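Fervidolysin (PDB 1R6V) degrades keratin into peptides as a subtilisin-like serine protease, enabling Fervidobacterium pennivorans to grow on native feathers. Local coordinates at residues 390-394 with 406-410; 411-417 with 428-432; 496-502 with 537-543. The protein carries 1 engineered substitution. All blocks are in the same frame, centred on the assembly; numbering follows the deposited sequence.

In the fold
Followed from the N terminus, the three contacts come in series, so none nests in or crosses another. Contact 1 comes first, folding helix 403-413 back on helix 380-397 across an 11-residue link. Contact 2 opens where contact 1 ends, at the C-terminal part of the same helix, and closes a 10-residue loop just before helix 433-438. The two touch through Leu410 CD2 and Val431 CG2, 3.8 Å apart, and both belong to the protease domain. Contact 3 lies in the Ig-like domain, where a connection of 34 residues between its segments brings strand 535-543 back to strand 496-505; its nearest atoms are about 7 Å from contact 1 and about 8 Å from contact 2.

Contact 1: residues 390-394 with 406-410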
loop_
_atom_site.group_PDB
_atom_site.type_symbol
_atom_site.label_atom_id
_atom_site.label_comp_id
_atom_site.label_asym_id
_atom_site.label_seq_id
_atom_site.Cartn_x
_atom_site.Cartn_y
_atom_site.Cartn_z
ATOM N N VAL A 390 -7.534 10.316 20.545
ATOM C CA VAL A 390 -8.322 11.505 20.271
ATOM C C VAL A 390 -9.462 11.133 19.320
ATOM O O VAL A 390 -10.596 11.550 19.514
ATOM C CB VAL A 390 -7.453 12.623 19.649
ATOM C CG1 VAL A 390 -8.342 13.757 19.114
ATOM C CG2 VAL A 390 -6.507 13.187 20.718
ATOM N N VAL A 391 -9.155 10.354 18.283
ATOM C CA VAL A 391 -10.200 9.931 17.345
ATOM C C VAL A 391 -11.312 9.160 18.067
ATOM O O VAL A 391 -12.505 9.346 17.790
ATOM C CB VAL A 391 -9.609 9.032 16.205
ATOM C CG1 VAL A 391 -10.741 8.460 15.313
ATOM C CG2 VAL A 391 -8.665 9.864 15.336
ATOM N N ALA A 392 -10.935 8.262 18.976
ATOM C CA ALA A 392 -11.942 7.493 19.696
ATOM C C ALA A 392 -12.888 8.398 20.487
ATOM O O ALA A 392 -14.094 8.148 20.523
ATOM C CB ALA A 392 -11.268 6.476 20.629
ATOM N N VAL A 393 -12.342 9.428 21.128
ATOM C CA VAL A 393 -13.171 10.372 21.893
ATOM C C VAL A 393 -14.093 11.131 20.921
ATOM O O VAL A 393 -15.296 11.287 21.169
ATOM C CB VAL A 393 -12.270 11.360 22.727
ATOM C CG1 VAL A 393 -13.139 12.398 23.469
ATOM C CG2 VAL A 393 -11.474 10.555 23.771
ATOM N N LEU A 394 -13.548 11.564 19.789
ATOM C CA LEU A 394 -14.352 12.282 18.800
ATOM C C LEU A 394 -15.481 11.440 18.227
ATOM O O LEU A 394 -16.567 11.963 17.957
ATOM C CB LEU A 394 -13.483 12.776 17.642
ATOM C CG LEU A 394 -12.398 13.800 18.002
ATOM C CD1 LEU A 394 -11.557 14.109 16.774
ATOM C CD2 LEU A 394 -13.047 15.091 18.527
ATOM N N ILE A 406 -13.161 13.357 10.261
ATOM C CA ILE A 406 -12.367 13.241 11.475
ATOM C C ILE A 406 -10.980 13.799 11.208
ATOM O O ILE A 406 -10.452 14.582 12.011
ATOM C CB ILE A 406 -12.259 11.765 11.940
ATOM C CG1 ILE A 406 -13.630 11.278 12.435
ATOM C CG2 ILE A 406 -11.166 11.636 13.037
ATOM C CD1 ILE A 406 -14.147 12.015 13.688
ATOM N N ARG A 407 -10.369 13.418 10.080
ATOM C CA ARG A 407 -9.043 13.930 9.799
ATOM C C ARG A 407 -9.060 15.448 9.658
ATOM O O ARG A 407 -8.213 16.124 10.229
ATOM C CB ARG A 407 -8.449 13.314 8.530
ATOM C CG ARG A 407 -7.039 13.827 8.221
ATOM C CD ARG A 407 -6.437 13.095 7.024
ATOM N NE ARG A 407 -7.261 13.217 5.821
ATOM C CZ ARG A 407 -7.360 14.321 5.089
ATOM N NH1 ARG A 407 -6.675 15.414 5.428
ATOM N NH2 ARG A 407 -8.154 14.334 4.026
ATOM N N LYS A 408 -10.020 15.987 8.903
ATOM C CA LYS A 408 -10.040 17.440 8.751
ATOM C C LYS A 408 -10.288 18.164 10.056
ATOM O O LYS A 408 -9.797 19.274 10.246
ATOM C CB LYS A 408 -11.085 17.880 7.716
ATOM C CG LYS A 408 -10.778 17.444 6.283
ATOM C CD LYS A 408 -9.353 17.819 5.808
ATOM C CE LYS A 408 -9.011 19.277 6.048
ATOM N NZ LYS A 408 -7.627 19.578 5.531
ATOM N N LEU A 409 -11.060 17.565 10.953
ATOM C CA LEU A 409 -11.332 18.205 12.235
ATOM C C LEU A 409 -10.017 18.321 12.991
ATOM O O LEU A 409 -9.706 19.361 13.575
ATOM C CB LEU A 409 -12.331 17.384 13.050
ATOM C CG LEU A 409 -12.678 17.931 14.446
ATOM C CD1 LEU A 409 -13.090 19.427 14.388
ATOM C CD2 LEU A 409 -13.803 17.099 15.023
ATOM N N LEU A 410 -9.233 17.246 12.975
ATOM C CA LEU A 410 -7.942 17.281 13.653
ATOM C C LEU A 410 -7.009 18.339 13.076
ATOM O O LEU A 410 -6.339 19.056 13.820
ATOM C CB LEU A 410 -7.239 15.925 13.548
ATOM C CG LEU A 410 -7.919 14.752 14.240
ATOM C CD1 LEU A 410 -7.061 13.528 14.026
ATOM C CD2 LEU A 410 -8.128 15.025 15.690
#
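Leu410 presents its CD2 methyl to Val390 and Leu394, two residues one helical turn apart, in a wholly apolar helix-helix packing of the subtilisin-like domain. Helix 380-397 has Ser381, the inferred charge-relay serine, near its start, as in other subtilases, and this contact engages it further along, away from the annotated sites. Leu410 CD2 lies 3.7 Å from Val390 CG1 and equally 3.7 Å from Leu394 CD1, while Leu410 CD1 is turned to Val391 CG2. The first bond of the Leu410 side chain does not aim at the other helix; with CG placed beside the backbone N (chi1 -64°), the branched end swings across to reach it. Ile406, one turn earlier, works with both of its branches. Its CG2 methyl meets both methyls of Val391, at 3.8 Å from Val391 CG2, and its longer arm carries CD1 to 4.1 Å from Leu394 CB. Leu394 is thus held at two levels, by Ile406 at its root and by Leu410 at its fork.

The two short axes approach to 11.0 Å with 113° between their directions, so the helices cross at a steep angle and meet through a few residues on each. Around this first shell, helix 433-438 packs on helix 380-397, with Leu433 against Val390 and Ala436 and Leu437 against Leu394. Arg407, whose side chain starts away from the interface, makes a salt bridge with Asp494 and a hydrogen bond to His492 O, tying helix 403-413 to the end of strand 487-494. Leu409 CD2 meets the fork of Leu394, 4.1 Å from Leu394 CD2.

Contact 2: residues 411-417 with 428-432; sequences ENTAFDF and YGLVK
Phe415 and Leu430 form a single antiparallel hydrogen-bonded bridge, Phe415 N giving to Leu430 O at 2.8 Å and Leu430 N to Phe415 O at 2.9 Å. Phe415 O also receives a CA-H contact from Gly429, where a CB would fall into the same oxygen. Phe417 closes an inverse gamma turn centred on Asp416 and brings the edge of its ring to Leu430 N, crossing the leucine side chain at about a right angle. Residues 428-432 are the approach to helix 433-438, with Lys432 at its N-cap position, and their backbone bonds to strand 338-343; the bridge therefore fastens the exit of helix 403-413 to this strip beside the protease sheet. Water 2 adds a second tie, donating to Thr413 OG1, which is also bonded to Leu409 O, and accepting from Lys432 N.

Glu411, extended beyond CG, crosses the Tyr428 ring at a slant, its CG 3.4 Å from Tyr428 CD1 and its carboxylate turned 27° from the ring plane. The carboxylate forms salt bridges with Lys408 through OE1 and Arg407 through OE2. With an alanine here, Tyr428 would probably lose the aliphatic chain lying against its ring, and Lys408 and Arg407 this carboxylate. Water 1 bonds Tyr428 OH at 2.9 Å and only weakly reaches Glu411 OE1.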
loop_
_atom_site.group_PDB
_atom_site.type_symbol
_atom_site.label_atom_id
_atom_site.label_comp_id
_atom_site.label_asym_id
_atom_site.label_seq_id
_atom_site.Cartn_x
_atom_site.Cartn_y
_atom_site.Cartn_z
ATOM N N GLU A 411 -6.943 18.419 11.749
ATOM C CA GLU A 411 -6.059 19.367 11.092
ATOM C C GLU A 411 -6.530 20.804 11.284
ATOM O O GLU A 411 -5.712 21.700 11.487
ATOM C CB GLU A 411 -5.945 19.024 9.609
ATOM C CG GLU A 411 -5.220 17.684 9.368
ATOM C CD GLU A 411 -5.267 17.216 7.928
ATOM O OE1 GLU A 411 -5.846 17.925 7.071
ATOM O OE2 GLU A 411 -4.723 16.121 7.655
ATOM N N ASN A 412 -7.844 21.012 11.253
ATOM C CA ASN A 412 -8.395 22.351 11.432
ATOM C C ASN A 412 -8.239 22.892 12.848
ATOM O O ASN A 412 -8.262 24.113 13.043
ATOM C CB ASN A 412 -9.883 22.380 11.060
ATOM C CG ASN A 412 -10.121 22.187 9.575
ATOM O OD1 ASN A 412 -9.205 22.318 8.764
ATOM N ND2 ASN A 412 -11.365 21.889 9.212
ATOM N N THR A 413 -8.062 22.010 13.829
ATOM C CA THR A 413 -7.944 22.449 15.217
ATOM C C THR A 413 -6.575 22.265 15.849
ATOM O O THR A 413 -6.388 22.556 17.041
ATOM C CB THR A 413 -9.001 21.751 16.121
ATOM O OG1 THR A 413 -8.863 20.322 16.028
ATOM C CG2 THR A 413 -10.407 22.142 15.700
ATOM N N ALA A 414 -5.615 21.798 15.054
ATOM C CA ALA A 414 -4.262 21.578 15.563
ATOM C C ALA A 414 -3.616 22.895 15.946
ATOM O O ALA A 414 -3.899 23.929 15.354
ATOM C CB ALA A 414 -3.400 20.870 14.514
ATOM N N PHE A 415 -2.746 22.841 16.944
ATOM C CA PHE A 415 -2.043 24.023 17.403
ATOM C C PHE A 415 -0.832 24.199 16.514
ATOM O O PHE A 415 0.031 23.318 16.421
ATOM C CB PHE A 415 -1.610 23.842 18.850
ATOM C CG PHE A 415 -0.780 24.967 19.371
ATOM C CD1 PHE A 415 0.463 24.720 19.934
ATOM C CD2 PHE A 415 -1.227 26.277 19.266
ATOM C CE1 PHE A 415 1.257 25.771 20.390
ATOM C CE2 PHE A 415 -0.444 27.339 19.715
ATOM C CZ PHE A 415 0.802 27.084 20.276
ATOM N N ASP A 416 -0.782 25.343 15.843
ATOM C CA ASP A 416 0.311 25.652 14.940
ATOM C C ASP A 416 1.440 26.250 15.774
ATOM O O ASP A 416 1.581 27.469 15.851
ATOM C CB ASP A 416 -0.186 26.659 13.898
ATOM C CG ASP A 416 0.906 27.130 12.978
ATOM O OD1 ASP A 416 0.702 28.168 12.319
ATOM O OD2 ASP A 416 1.963 26.470 12.914
ATOM N N PHE A 417 2.242 25.395 16.399
ATOM C CA PHE A 417 3.324 25.866 17.244
ATOM C C PHE A 417 4.461 26.540 16.483
ATOM O O PHE A 417 5.140 27.414 17.031
ATOM C CB PHE A 417 3.847 24.714 18.118
ATOM C CG PHE A 417 4.349 23.529 17.342
ATOM C CD1 PHE A 417 5.660 23.481 16.889
ATOM C CD2 PHE A 417 3.505 22.450 17.070
ATOM C CE1 PHE A 417 6.129 22.381 16.176
ATOM C CE2 PHE A 417 3.961 21.347 16.361
ATOM C CZ PHE A 417 5.272 21.307 15.911
ATOM N N TYR A 428 -0.192 19.992 10.141
ATOM C CA TYR A 428 -0.823 21.216 10.624
ATOM C C TYR A 428 -0.535 21.584 12.078
ATOM O O TYR A 428 -1.041 22.590 12.573
ATOM C CB TYR A 428 -2.334 21.151 10.372
ATOM C CG TYR A 428 -2.656 21.001 8.899
ATOM C CD1 TYR A 428 -2.729 19.745 8.311
ATOM C CD2 TYR A 428 -2.827 22.120 8.079
ATOM C CE1 TYR A 428 -2.966 19.598 6.944
ATOM C CE2 TYR A 428 -3.059 21.982 6.707
ATOM C CZ TYR A 428 -3.126 20.717 6.147
ATOM O OH TYR A 428 -3.340 20.562 4.796
ATOM N N GLY A 429 0.273 20.773 12.759
ATOM C CA GLY A 429 0.627 21.070 14.138
ATOM C C GLY A 429 0.292 20.006 15.160
ATOM O O GLY A 429 0.039 18.855 14.813
ATOM N N LEU A 430 0.303 20.407 16.425
ATOM C CA LEU A 430 0.005 19.537 17.553
ATOM C C LEU A 430 -1.484 19.220 17.633
ATOM O O LEU A 430 -2.318 20.127 17.656
ATOM C CB LEU A 430 0.434 20.220 18.849
ATOM C CG LEU A 430 -0.045 19.609 20.164
ATOM C CD1 LEU A 430 0.600 18.216 20.356
ATOM C CD2 LEU A 430 0.337 20.539 21.330
ATOM N N VAL A 431 -1.827 17.935 17.700
ATOM C CA VAL A 431 -3.235 17.562 17.805
ATOM C C VAL A 431 -3.791 18.109 19.133
ATOM O O VAL A 431 -3.136 18.043 20.173
ATOM C CB VAL A 431 -3.404 16.004 17.736
ATOM C CG1 VAL A 431 -2.799 15.347 18.974
ATOM C CG2 VAL A 431 -4.887 15.637 17.590
ATOM N N LYS A 432 -5.004 18.655 19.088
ATOM C CA LYS A 432 -5.645 19.216 20.266
ATOM C C LYS A 432 -7.038 18.629 20.454
ATOM O O LYS A 432 -7.974 18.957 19.715
ATOM C CB LYS A 432 -5.725 20.740 20.138
ATOM C CG LYS A 432 -4.392 21.435 20.396
ATOM C CD LYS A 432 -4.077 21.342 21.874
ATOM C CE LYS A 432 -2.927 22.236 22.253
ATOM N NZ LYS A 432 -2.650 22.087 23.704
HETATM O O HOH W 1 -4.072 17.795 4.173
HETATM O O HOH W 2 -6.514 18.919 16.652
#

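Contact 3: residues 496-502 with 537-543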
loop_
_atom_site.group_PDB
_atom_site.type_symbol
_atom_site.label_atom_id
_atom_site.label_comp_id
_atom_site.label_asym_id
_atom_site.label_seq_id
_atom_site.Cartn_x
_atom_site.Cartn_y
_atom_site.Cartn_z
ATOM N N GLY A 496 -10.038 20.294 -3.028
ATOM C CA GLY A 496 -9.153 21.404 -3.326
ATOM C C GLY A 496 -8.488 21.302 -4.687
ATOM O O GLY A 496 -8.820 20.438 -5.501
ATOM N N THR A 497 -7.519 22.176 -4.919
ATOM C CA THR A 497 -6.811 22.229 -6.193
ATOM C C THR A 497 -5.481 21.485 -6.165
ATOM O O THR A 497 -4.659 21.674 -5.262
ATOM C CB THR A 497 -6.561 23.707 -6.591
ATOM O OG1 THR A 497 -7.813 24.420 -6.599
ATOM C CG2 THR A 497 -5.921 23.788 -7.960
ATOM N N TYR A 498 -5.284 20.631 -7.168
ATOM C CA TYR A 498 -4.071 19.836 -7.300
ATOM C C TYR A 498 -3.520 19.853 -8.705
ATOM O O TYR A 498 -4.249 20.067 -9.662
ATOM C CB TYR A 498 -4.332 18.359 -7.026
ATOM C CG TYR A 498 -4.864 18.036 -5.664
ATOM C CD1 TYR A 498 -6.216 18.177 -5.380
ATOM C CD2 TYR A 498 -4.017 17.536 -4.670
ATOM C CE1 TYR A 498 -6.716 17.815 -4.139
ATOM C CE2 TYR A 498 -4.506 17.173 -3.430
ATOM C CZ TYR A 498 -5.859 17.313 -3.178
ATOM O OH TYR A 498 -6.356 16.906 -1.971
ATOM N N ASP A 499 -2.245 19.547 -8.772
ATOM C CA ASP A 499 -1.588 19.400 -10.055
ATOM C C ASP A 499 -1.462 17.885 -10.079
ATOM O O ASP A 499 -0.788 17.310 -9.238
ATOM C CB ASP A 499 -0.206 20.038 -10.056
ATOM C CG ASP A 499 -0.272 21.543 -10.146
ATOM O OD1 ASP A 499 -1.342 22.078 -10.512
ATOM O OD2 ASP A 499 0.751 22.187 -9.861
ATOM N N ILE A 500 -2.107 17.273 -11.035
ATOM C CA ILE A 500 -2.123 15.816 -11.120
ATOM C C ILE A 500 -1.289 15.314 -12.290
ATOM O O ILE A 500 -1.527 15.700 -13.436
ATOM C CB ILE A 500 -3.583 15.310 -11.258
ATOM C CG1 ILE A 500 -4.411 15.769 -10.052
ATOM C CG2 ILE A 500 -3.607 13.784 -11.311
ATOM C CD1 ILE A 500 -5.890 15.383 -10.117
ATOM N N PHE A 501 -0.313 14.460 -11.986
ATOM C CA PHE A 501 0.574 13.884 -12.996
ATOM C C PHE A 501 0.335 12.386 -13.082
ATOM O O PHE A 501 0.254 11.711 -12.066
ATOM C CB PHE A 501 2.034 14.173 -12.638
ATOM C CG PHE A 501 2.329 15.639 -12.483
ATOM C CD1 PHE A 501 2.089 16.288 -11.274
ATOM C CD2 PHE A 501 2.811 16.381 -13.557
ATOM C CE1 PHE A 501 2.324 17.654 -11.137
ATOM C CE2 PHE A 501 3.049 17.748 -13.429
ATOM C CZ PHE A 501 2.805 18.384 -12.219
ATOM N N VAL A 502 0.213 11.889 -14.303
ATOM C CA VAL A 502 -0.054 10.478 -14.570
ATOM C C VAL A 502 1.087 9.932 -15.439
ATOM O O VAL A 502 1.449 10.552 -16.433
ATOM C CB VAL A 502 -1.400 10.360 -15.321
ATOM C CG1 VAL A 502 -1.768 8.913 -15.547
ATOM C CG2 VAL A 502 -2.493 11.075 -14.520
ATOM N N SER A 537 -0.490 15.543 -17.665
ATOM C CA SER A 537 -0.478 16.408 -16.505
ATOM C C SER A 537 -1.730 17.260 -16.568
ATOM O O SER A 537 -2.148 17.688 -17.644
ATOM C CB SER A 537 0.770 17.295 -16.500
ATOM O OG SER A 537 0.782 18.158 -17.615
ATOM N N PHE A 538 -2.347 17.468 -15.411
ATOM C CA PHE A 538 -3.556 18.274 -15.319
ATOM C C PHE A 538 -3.304 19.288 -14.219
ATOM O O PHE A 538 -3.455 18.980 -13.040
ATOM C CB PHE A 538 -4.754 17.384 -14.978
ATOM C CG PHE A 538 -4.987 16.281 -15.972
ATOM C CD1 PHE A 538 -4.253 15.099 -15.906
ATOM C CD2 PHE A 538 -5.901 16.449 -17.010
ATOM C CE1 PHE A 538 -4.428 14.098 -16.868
ATOM C CE2 PHE A 538 -6.083 15.457 -17.976
ATOM C CZ PHE A 538 -5.344 14.277 -17.907
ATOM N N VAL A 539 -2.909 20.497 -14.615
ATOM C CA VAL A 539 -2.588 21.568 -13.672
ATOM C C VAL A 539 -3.833 22.275 -13.145
ATOM O O VAL A 539 -4.764 22.547 -13.897
ATOM C CB VAL A 539 -1.645 22.610 -14.345
ATOM C CG1 VAL A 539 -1.377 23.780 -13.406
ATOM C CG2 VAL A 539 -0.338 21.940 -14.721
ATOM N N GLY A 540 -3.840 22.562 -11.846
ATOM C CA GLY A 540 -4.979 23.237 -11.246
ATOM C C GLY A 540 -6.282 22.471 -11.350
ATOM O O GLY A 540 -7.354 23.055 -11.574
ATOM N N PHE A 541 -6.212 21.152 -11.206
ATOM C CA PHE A 541 -7.431 20.361 -11.285
ATOM C C PHE A 541 -8.133 20.473 -9.935
ATOM O O PHE A 541 -7.506 20.306 -8.897
ATOM C CB PHE A 541 -7.130 18.885 -11.572
ATOM C CG PHE A 541 -8.364 18.054 -11.769
ATOM C CD1 PHE A 541 -8.962 17.949 -13.027
ATOM C CD2 PHE A 541 -8.955 17.403 -10.695
ATOM C CE1 PHE A 541 -10.129 17.205 -13.201
ATOM C CE2 PHE A 541 -10.114 16.664 -10.858
ATOM C CZ PHE A 541 -10.707 16.562 -12.115
ATOM N N GLY A 542 -9.429 20.751 -9.966
ATOM C CA GLY A 542 -10.178 20.900 -8.728
ATOM C C GLY A 542 -10.910 19.642 -8.306
ATOM O O GLY A 542 -11.731 19.102 -9.043
ATOM N N VAL A 543 -10.603 19.171 -7.107
ATOM C CA VAL A 543 -11.256 17.983 -6.576
ATOM C C VAL A 543 -12.300 18.447 -5.568
ATOM O O VAL A 543 -12.017 19.305 -4.745
ATOM C CB VAL A 543 -10.225 17.060 -5.890
ATOM C CG1 VAL A 543 -10.945 15.945 -5.118
ATOM C CG2 VAL A 543 -9.307 16.454 -6.954
#
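Ile500 and Phe541 meet at an oblique angle, the CD1 end of Ile500 stopping 3.7 Å from Phe541 CD2. They lie on one face of an antiparallel strand pair together with Tyr498, Phe538 and Val543. There Tyr498 leans diagonally across the strands onto Val543, its CD1 3.9 Å from Val543 CG2, while Val502 CG2 comes to the edge of the Phe538 ring. Strands 446-455 and 549-553 pack against this face, as expected of the core of an Ig-like beta sandwich. On the reverse face stand Thr497, Phe501 and Ser537, the Phe501 ring meeting Ser537 CB through CD2.

Between Tyr498 and Ile500 the register slips by one residue. Gly540 and Phe541 both face Tyr498, a G1 beta bulge, with Gly540 at positive phi (61°). Asp499, whose CG stands beside its backbone N (chi1 -76°), brings OD1 to the inserted residue: Gly540 N gives it a straight bond of 2.9 Å, nearly along the C-O axis. Thr497 CG2 presses on Gly540 CA at 3.5 Å, tighter than usual. At the bulge itself the Phe541 N to Tyr498 O bond bends to 141° at the hydrogen; on either side the regular pairs resume, Gly496 with Val543 and Ile500 with Phe538.

Strand 535-543 is outermost in its four-stranded sheet, with 496-505 as its one neighbour there. One carboxylate oxygen thus takes up the backbone N-H that the bulge turns out of the regular pairing, while on the face with Ile500, Tyr498 and Val543 the side chains meet across the pair through apolar contacts.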